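Local coordinates for protein gamma-glutamyl-gamma-aminobutyraldehyde dehydrogenase (Burkholderia cenocepacia, PDB 4LIH) that probably oxidises aldehydes such as gamma-glutamyl-gamma-aminobutyraldehyde to carboxylic acids, using NAD(P)+ as electron acceptor, at residues Leu268-Pro280 against Phe473-Lys485. Numbering follows the deposited sequence.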
ATOM      1  N   LEU A 268      -7.119 -27.925  12.045  1.00 11.90           N
ATOM      2  CA  LEU A 268      -7.152 -26.447  12.153  1.00 11.61           C
ATOM      3  C   LEU A 268      -6.859 -25.760  10.800  1.00 11.32           C
ATOM      4  O   LEU A 268      -6.367 -24.595  10.736  1.00 10.89           O
ATOM      5  CB  LEU A 268      -6.217 -25.939  13.257  1.00 12.03           C
ATOM      6  CG  LEU A 268      -6.625 -26.082  14.729  1.00 12.11           C
ATOM      7  CD1 LEU A 268      -5.412 -25.828  15.600  1.00 12.20           C
ATOM      8  CD2 LEU A 268      -7.749 -25.153  15.173  1.00 12.25           C
ATOM      9  N   LYS A 269      -7.219 -26.464   9.717  1.00 11.28           N
ATOM     10  CA  LYS A 269      -7.161 -25.900   8.364  1.00 11.26           C
ATOM     11  C   LYS A 269      -7.904 -24.569   8.395  1.00 11.36           C
ATOM     12  O   LYS A 269      -8.900 -24.419   9.144  1.00 11.08           O
ATOM     13  CB  LYS A 269      -7.803 -26.835   7.314  1.00 11.60           C
ATOM     14  CG  LYS A 269      -9.270 -27.172   7.530  1.00 11.71           C
ATOM     15  CD  LYS A 269      -9.915 -27.994   6.400  1.00 12.01           C
ATOM     16  CE  LYS A 269      -9.130 -29.242   6.036  1.00 12.02           C
ATOM     17  NZ  LYS A 269      -8.984 -30.219   7.150  1.00 12.42           N
ATOM     18  N   ARG A 270      -7.451 -23.608   7.590  1.00 11.43           N
ATOM     19  CA  ARG A 270      -8.123 -22.309   7.549  1.00 11.77           C
ATOM     20  C   ARG A 270      -9.492 -22.502   6.959  1.00 11.67           C
ATOM     21  O   ARG A 270      -9.631 -23.175   5.952  1.00 11.58           O
ATOM     22  CB  ARG A 270      -7.360 -21.279   6.716  1.00 11.93           C
ATOM     23  CG  ARG A 270      -6.224 -20.619   7.480  1.00 12.64           C
ATOM     24  CD  ARG A 270      -5.190 -21.653   7.869  1.00 12.95           C
ATOM     25  NE  ARG A 270      -3.948 -21.056   8.356  1.00 13.04           N
ATOM     26  CZ  ARG A 270      -3.416 -21.220   9.560  1.00 13.13           C
ATOM     27  NH1 ARG A 270      -4.055 -21.856  10.530  1.00 13.68           N
ATOM     28  NH2 ARG A 270      -2.239 -20.689   9.809  1.00 12.73           N
ATOM     29  N   ALA A 271     -10.503 -21.863   7.550  1.00 11.35           N
ATOM     30  CA  ALA A 271     -11.857 -22.046   7.047  1.00 11.19           C
ATOM     31  C   ALA A 271     -12.454 -20.695   6.759  1.00 11.14           C
ATOM     32  O   ALA A 271     -12.470 -19.817   7.637  1.00 10.93           O
ATOM     33  CB  ALA A 271     -12.731 -22.813   8.015  1.00 11.22           C
ATOM     34  N   TRP A 272     -12.987 -20.572   5.545  1.00 11.06           N
ATOM     35  CA  TRP A 272     -13.478 -19.320   5.011  1.00 11.28           C
ATOM     36  C   TRP A 272     -14.862 -19.499   4.401  1.00 11.65           C
ATOM     37  O   TRP A 272     -15.021 -20.247   3.431  1.00 11.34           O
ATOM     38  CB  TRP A 272     -12.521 -18.796   3.939  1.00 11.09           C
ATOM     39  CG  TRP A 272     -11.176 -18.462   4.430  1.00 11.23           C
ATOM     40  CD1 TRP A 272     -10.038 -19.217   4.304  1.00 11.47           C
ATOM     41  CD2 TRP A 272     -10.816 -17.311   5.186  1.00 11.35           C
ATOM     42  NE1 TRP A 272      -8.996 -18.577   4.904  1.00 11.53           N
ATOM     43  CE2 TRP A 272      -9.444 -17.392   5.433  1.00 11.52           C
ATOM     44  CE3 TRP A 272     -11.535 -16.188   5.655  1.00 11.49           C
ATOM     45  CZ2 TRP A 272      -8.760 -16.423   6.162  1.00 11.65           C
ATOM     46  CZ3 TRP A 272     -10.857 -15.205   6.368  1.00 11.71           C
ATOM     47  CH2 TRP A 272      -9.472 -15.340   6.623  1.00 11.81           C
ATOM     48  N   LEU A 273     -15.850 -18.786   4.945  1.00 12.26           N
ATOM     49  CA  LEU A 273     -17.241 -19.012   4.575  1.00 12.61           C
ATOM     50  C   LEU A 273     -17.879 -17.769   3.970  1.00 12.68           C
ATOM     51  O   LEU A 273     -17.693 -16.673   4.453  1.00 12.61           O
ATOM     52  CB  LEU A 273     -18.095 -19.435   5.782  1.00 12.89           C
ATOM     53  CG  LEU A 273     -17.564 -20.511   6.730  1.00 13.17           C
ATOM     54  CD1 LEU A 273     -18.526 -20.621   7.919  1.00 13.28           C
ATOM     55  CD2 LEU A 273     -17.325 -21.853   6.018  1.00 13.26           C
ATOM     56  N   GLU A 274     -18.693 -17.988   2.946  1.00 12.97           N
ATOM     57  CA  GLU A 274     -19.561 -16.965   2.363  1.00 13.05           C
ATOM     58  C   GLU A 274     -20.945 -17.604   2.489  1.00 12.30           C
ATOM     59  O   GLU A 274     -21.180 -18.715   1.995  1.00 12.29           O
ATOM     60  CB  GLU A 274     -19.204 -16.723   0.878  1.00 14.35           C
ATOM     61  CG  GLU A 274     -17.882 -16.028   0.577  1.00 15.04           C
ATOM     62  CD  GLU A 274     -17.926 -14.511   0.619  1.00 15.77           C
ATOM     63  OE1 GLU A 274     -16.867 -13.895   0.723  1.00 16.00           O
ATOM     64  OE2 GLU A 274     -19.013 -13.923   0.534  1.00 18.72           O
ATOM     65  N   LEU A 275     -21.848 -16.948   3.211  1.00 11.69           N
ATOM     66  CA  LEU A 275     -23.108 -17.573   3.625  1.00 11.25           C
ATOM     67  C   LEU A 275     -24.256 -16.711   3.113  1.00 10.96           C
ATOM     68  O   LEU A 275     -24.034 -15.904   2.207  1.00 11.45           O
ATOM     69  CB  LEU A 275     -23.112 -17.758   5.134  1.00 11.33           C
ATOM     70  CG  LEU A 275     -21.901 -18.517   5.703  1.00 11.47           C
ATOM     71  CD1 LEU A 275     -21.934 -18.528   7.239  1.00 11.49           C
ATOM     72  CD2 LEU A 275     -21.899 -19.936   5.142  1.00 11.62           C
ATOM     73  N   GLY A 276     -25.431 -16.859   3.709  1.00 10.23           N
ATOM     74  CA  GLY A 276     -26.650 -16.212   3.226  1.00  9.65           C
ATOM     75  C   GLY A 276     -26.828 -14.784   3.739  1.00  9.08           C
ATOM     76  O   GLY A 276     -25.938 -14.227   4.423  1.00  8.80           O
ATOM     77  N   GLY A 277     -27.974 -14.208   3.413  1.00  8.57           N
ATOM     78  CA  GLY A 277     -28.258 -12.810   3.747  1.00  8.34           C
ATOM     79  C   GLY A 277     -29.748 -12.540   3.803  1.00  8.14           C
ATOM     80  O   GLY A 277     -30.538 -13.421   3.478  1.00  7.99           O
ATOM     81  N   LYS A 278     -30.097 -11.342   4.292  1.00  7.92           N
ATOM     82  CA  LYS A 278     -31.459 -10.818   4.241  1.00  7.92           C
ATOM     83  C   LYS A 278     -31.246  -9.327   4.053  1.00  7.95           C
ATOM     84  O   LYS A 278     -31.593  -8.531   4.908  1.00  7.90           O
ATOM     85  CB  LYS A 278     -32.269 -11.108   5.498  1.00  7.87           C
ATOM     86  CG  LYS A 278     -33.755 -10.863   5.316  1.00  7.86           C
ATOM     87  CD  LYS A 278     -34.413 -12.020   4.570  1.00  7.79           C
ATOM     88  CE  LYS A 278     -35.744 -11.696   3.916  1.00  7.79           C
ATOM     89  NZ  LYS A 278     -36.413 -12.936   3.406  1.00  7.75           N
ATOM     90  N   SER A 279     -30.636  -9.024   2.905  1.00  7.93           N
ATOM     91  CA  SER A 279     -30.043  -7.710   2.649  1.00  8.01           C
ATOM     92  C   SER A 279     -31.131  -6.642   2.471  1.00  8.14           C
ATOM     93  O   SER A 279     -32.036  -6.830   1.677  1.00  8.19           O
ATOM     94  CB  SER A 279     -29.189  -7.750   1.382  1.00  8.00           C
ATOM     95  OG  SER A 279     -28.130  -8.670   1.545  1.00  7.97           O
ATOM     96  N   PRO A 280     -30.996  -5.504   3.148  1.00  8.19           N
ATOM     97  CA  PRO A 280     -32.000  -4.427   3.032  1.00  8.35           C
ATOM     98  C   PRO A 280     -31.631  -3.398   1.960  1.00  8.51           C
ATOM     99  O   PRO A 280     -30.454  -3.077   1.779  1.00  8.53           O
ATOM    100  CB  PRO A 280     -31.950  -3.802   4.410  1.00  8.33           C
ATOM    101  CG  PRO A 280     -30.466  -3.865   4.706  1.00  8.24           C
ATOM    102  CD  PRO A 280     -30.123  -5.282   4.315  1.00  8.16           C
ATOM    103  N   PHE A 473     -15.990  -8.766  -1.085  1.00  8.36           N
ATOM    104  CA  PHE A 473     -17.370  -9.180  -1.038  1.00  8.99           C
ATOM    105  C   PHE A 473     -17.481 -10.284   0.021  1.00  8.89           C
ATOM    106  O   PHE A 473     -16.757 -11.266  -0.025  1.00  9.03           O
ATOM    107  CB  PHE A 473     -17.756  -9.700  -2.432  1.00  9.64           C
ATOM    108  CG  PHE A 473     -19.104 -10.299  -2.508  1.00 10.21           C
ATOM    109  CD1 PHE A 473     -19.362 -11.519  -1.921  1.00 10.62           C
ATOM    110  CD2 PHE A 473     -20.127  -9.598  -3.091  1.00 11.12           C
ATOM    111  CE1 PHE A 473     -20.627 -12.063  -1.960  1.00 11.11           C
ATOM    112  CE2 PHE A 473     -21.418 -10.139  -3.138  1.00 11.53           C
ATOM    113  CZ  PHE A 473     -21.655 -11.372  -2.582  1.00 11.40           C
ATOM    114  N   GLY A 474     -18.355 -10.103   0.998  1.00  8.93           N
ATOM    115  CA  GLY A 474     -18.497 -11.108   2.051  1.00  8.87           C
ATOM    116  C   GLY A 474     -19.190 -10.533   3.272  1.00  8.76           C
ATOM    117  O   GLY A 474     -19.605  -9.410   3.274  1.00  9.02           O
ATOM    118  N   GLY A 475     -19.283 -11.318   4.320  1.00  8.60           N
ATOM    119  CA  GLY A 475     -20.153 -11.005   5.414  1.00  8.54           C
ATOM    120  C   GLY A 475     -19.566 -10.214   6.585  1.00  8.49           C
ATOM    121  O   GLY A 475     -18.381 -10.268   6.859  1.00  8.49           O
ATOM    122  N   TYR A 476     -20.438  -9.424   7.195  1.00  8.45           N
ATOM    123  CA  TYR A 476     -20.408  -9.106   8.627  1.00  8.49           C
ATOM    124  C   TYR A 476     -21.256 -10.167   9.310  1.00  8.85           C
ATOM    125  O   TYR A 476     -22.137 -10.801   8.671  1.00  8.86           O
ATOM    126  CB  TYR A 476     -21.067  -7.759   8.889  1.00  8.20           C
ATOM    127  CG  TYR A 476     -20.261  -6.524   8.585  1.00  7.99           C
ATOM    128  CD1 TYR A 476     -19.484  -6.381   7.395  1.00  7.78           C
ATOM    129  CD2 TYR A 476     -20.322  -5.435   9.465  1.00  7.81           C
ATOM    130  CE1 TYR A 476     -18.804  -5.192   7.135  1.00  7.73           C
ATOM    131  CE2 TYR A 476     -19.638  -4.294   9.195  1.00  7.80           C
ATOM    132  CZ  TYR A 476     -18.920  -4.151   8.024  1.00  7.70           C
ATOM    133  OH  TYR A 476     -18.221  -3.003   7.816  1.00  7.76           O
ATOM    134  N   LYS A 477     -21.021 -10.357  10.605  1.00  9.33           N
ATOM    135  CA  LYS A 477     -21.924 -11.172  11.442  1.00  9.81           C
ATOM    136  C   LYS A 477     -22.037 -12.620  10.915  1.00  9.68           C
ATOM    137  O   LYS A 477     -21.003 -13.236  10.731  1.00  9.72           O
ATOM    138  CB  LYS A 477     -23.287 -10.488  11.629  1.00 10.47           C
ATOM    139  CG  LYS A 477     -23.184  -9.122  12.345  1.00 11.06           C
ATOM    140  CD  LYS A 477     -24.543  -8.553  12.705  1.00 12.03           C
ATOM    141  CE  LYS A 477     -25.135  -7.675  11.676  1.00 12.59           C
ATOM    142  NZ  LYS A 477     -26.385  -6.908  12.118  1.00 13.21           N
ATOM    143  N   GLN A 478     -23.228 -13.160  10.675  1.00  9.54           N
ATOM    144  CA  GLN A 478     -23.358 -14.556  10.290  1.00  9.61           C
ATOM    145  C   GLN A 478     -23.489 -14.742   8.785  1.00  9.43           C
ATOM    146  O   GLN A 478     -24.028 -15.768   8.342  1.00  9.65           O
ATOM    147  CB  GLN A 478     -24.552 -15.205  11.019  1.00  9.82           C
ATOM    148  CG  GLN A 478     -24.422 -15.014  12.503  1.00 10.10           C
ATOM    149  CD  GLN A 478     -25.120 -16.068  13.322  1.00 10.50           C
ATOM    150  OE1 GLN A 478     -25.206 -17.256  12.927  1.00 10.83           O
ATOM    151  NE2 GLN A 478     -25.620 -15.650  14.488  1.00 10.67           N
ATOM    152  N   SER A 479     -23.076 -13.750   7.995  1.00  9.17           N
ATOM    153  CA  SER A 479     -23.097 -13.908   6.518  1.00  9.10           C
ATOM    154  C   SER A 479     -21.754 -14.362   5.950  1.00  9.02           C
ATOM    155  O   SER A 479     -21.568 -14.377   4.721  1.00  9.08           O
ATOM    156  CB  SER A 479     -23.568 -12.650   5.795  1.00  9.15           C
ATOM    157  OG  SER A 479     -24.949 -12.375   6.009  1.00  9.23           O
ATOM    158  N   GLY A 480     -20.828 -14.758   6.817  1.00  9.01           N
ATOM    159  CA  GLY A 480     -19.544 -15.369   6.376  1.00  8.92           C
ATOM    160  C   GLY A 480     -18.349 -14.606   6.890  1.00  8.90           C
ATOM    161  O   GLY A 480     -18.482 -13.497   7.358  1.00  9.14           O
ATOM    162  N   ASN A 481     -17.166 -15.200   6.803  1.00  8.58           N
ATOM    163  CA  ASN A 481     -15.934 -14.522   7.191  1.00  8.36           C
ATOM    164  C   ASN A 481     -14.962 -14.427   5.999  1.00  8.18           C
ATOM    165  O   ASN A 481     -14.908 -15.328   5.165  1.00  8.14           O
ATOM    166  CB  ASN A 481     -15.289 -15.248   8.368  1.00  8.21           C
ATOM    167  CG  ASN A 481     -14.865 -16.686   8.019  1.00  8.28           C
ATOM    168  OD1 ASN A 481     -15.656 -17.482   7.555  1.00  8.22           O
ATOM    169  ND2 ASN A 481     -13.579 -17.006   8.261  1.00  8.27           N
ATOM    170  N   GLY A 482     -14.198 -13.336   5.911  1.00  7.97           N
ATOM    171  CA  GLY A 482     -13.266 -13.231   4.776  1.00  7.86           C
ATOM    172  C   GLY A 482     -14.027 -12.634   3.613  1.00  7.72           C
ATOM    173  O   GLY A 482     -15.229 -12.375   3.732  1.00  7.73           O
ATOM    174  N   ARG A 483     -13.301 -12.399   2.512  1.00  7.57           N
ATOM    175  CA  ARG A 483     -13.830 -11.772   1.358  1.00  7.45           C
ATOM    176  C   ARG A 483     -13.412 -12.541   0.070  1.00  7.55           C
ATOM    177  O   ARG A 483     -12.289 -13.015  -0.093  1.00  7.69           O
ATOM    178  CB  ARG A 483     -13.365 -10.328   1.300  1.00  7.35           C
ATOM    179  CG  ARG A 483     -13.691  -9.479   2.535  1.00  7.29           C
ATOM    180  CD  ARG A 483     -15.161  -9.219   2.502  1.00  7.20           C
ATOM    181  NE  ARG A 483     -15.670  -8.362   3.545  1.00  7.14           N
ATOM    182  CZ  ARG A 483     -16.130  -8.776   4.709  1.00  7.09           C
ATOM    183  NH1 ARG A 483     -16.111 -10.051   5.037  1.00  7.03           N
ATOM    184  NH2 ARG A 483     -16.640  -7.890   5.527  1.00  7.11           N
ATOM    185  N   ASP A 484     -14.324 -12.576  -0.877  1.00  7.65           N
ATOM    186  CA  ASP A 484     -14.070 -12.886  -2.258  1.00  7.66           C
ATOM    187  C   ASP A 484     -13.908 -11.622  -3.108  1.00  7.74           C
ATOM    188  O   ASP A 484     -14.332 -10.519  -2.691  1.00  7.76           O
ATOM    189  CB  ASP A 484     -15.204 -13.781  -2.788  1.00  7.74           C
ATOM    190  CG  ASP A 484     -15.146 -15.247  -2.271  1.00  7.77           C
ATOM    191  OD1 ASP A 484     -14.196 -15.709  -1.602  1.00  7.63           O
ATOM    192  OD2 ASP A 484     -16.129 -15.988  -2.563  1.00  7.90           O
ATOM    193  N   LYS A 485     -13.253 -11.779  -4.283  1.00  7.68           N
ATOM    194  CA  LYS A 485     -12.846 -10.655  -5.116  1.00  7.67           C
ATOM    195  C   LYS A 485     -11.798  -9.757  -4.393  1.00  7.70           C
ATOM    196  O   LYS A 485     -11.642  -9.823  -3.155  1.00  7.75           O
ATOM    197  CB  LYS A 485     -14.052  -9.812  -5.583  1.00  7.65           C
ATOM    198  CG  LYS A 485     -15.234 -10.599  -6.162  1.00  7.60           C
ATOM    199  CD  LYS A 485     -16.142  -9.721  -7.042  1.00  7.58           C
ATOM    200  CE  LYS A 485     -16.837  -8.620  -6.278  1.00  7.55           C
ATOM    201  NZ  LYS A 485     -17.617  -7.775  -7.199  1.00  7.58           N
TER
HETATM  202  O   HOH W   1     -17.648 -13.793   3.813  1.00 10.29           O
HETATM  203  O   HOH W   2     -14.735 -15.692   2.252  1.00  9.10           O
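N481 spreads its amide along the edge of strand 270-274 that is not paired with strand 246-250 and mimics a neighbouring strand. N481 ND2 gives an almost straight bond (178°) to A271 O, 3.1 Å away, in the amide plane and on a carbonyl lone pair. N481 OD1 takes L273 N at 2.9 Å from above its own carbonyl plane. With chi1 at 63°, CG sits between backbone N and carbonyl carbon, and both ends of the amide face the strand. Backbone bonds continue the pairing: N481 N reaches L273 O weakly, and L275 N donates to S479 O. The S479 side chain adds a bond from OG to G276 O at 2.6 Å, in the carbonyl plane; OG also bonds to G433 N. E274 and G480 form a single beta bridge, with G480 CA 3.0 Å from L273 O, leaving no room for a side chain there.

Strand 270-274 borders the Rossmann-type sheet of the aldehyde dehydrogenase fold beside strand 246-250, and ends at E274, the predicted active-site glutamate. The E274 side chain bends at chi2 (-85°) and carries its carboxylate to the backbone around F473 and G474. E274 OE1 comes within 2.7 Å of F473 O, and receives a weak bond from D484 N and a hydrogen bond from a water that also donates to N481 O. E274 OE2 lies at the edge of the F473 ring, 3.5 Å from F473 CD1. The D484 side chain slides past E274 in the opposite direction, its OD2 in a salt bridge with K185.

W272 CZ3 meets G482 CA at 3.5 Å, oblique to the ring, and L275 CD1 rests near Q478 O.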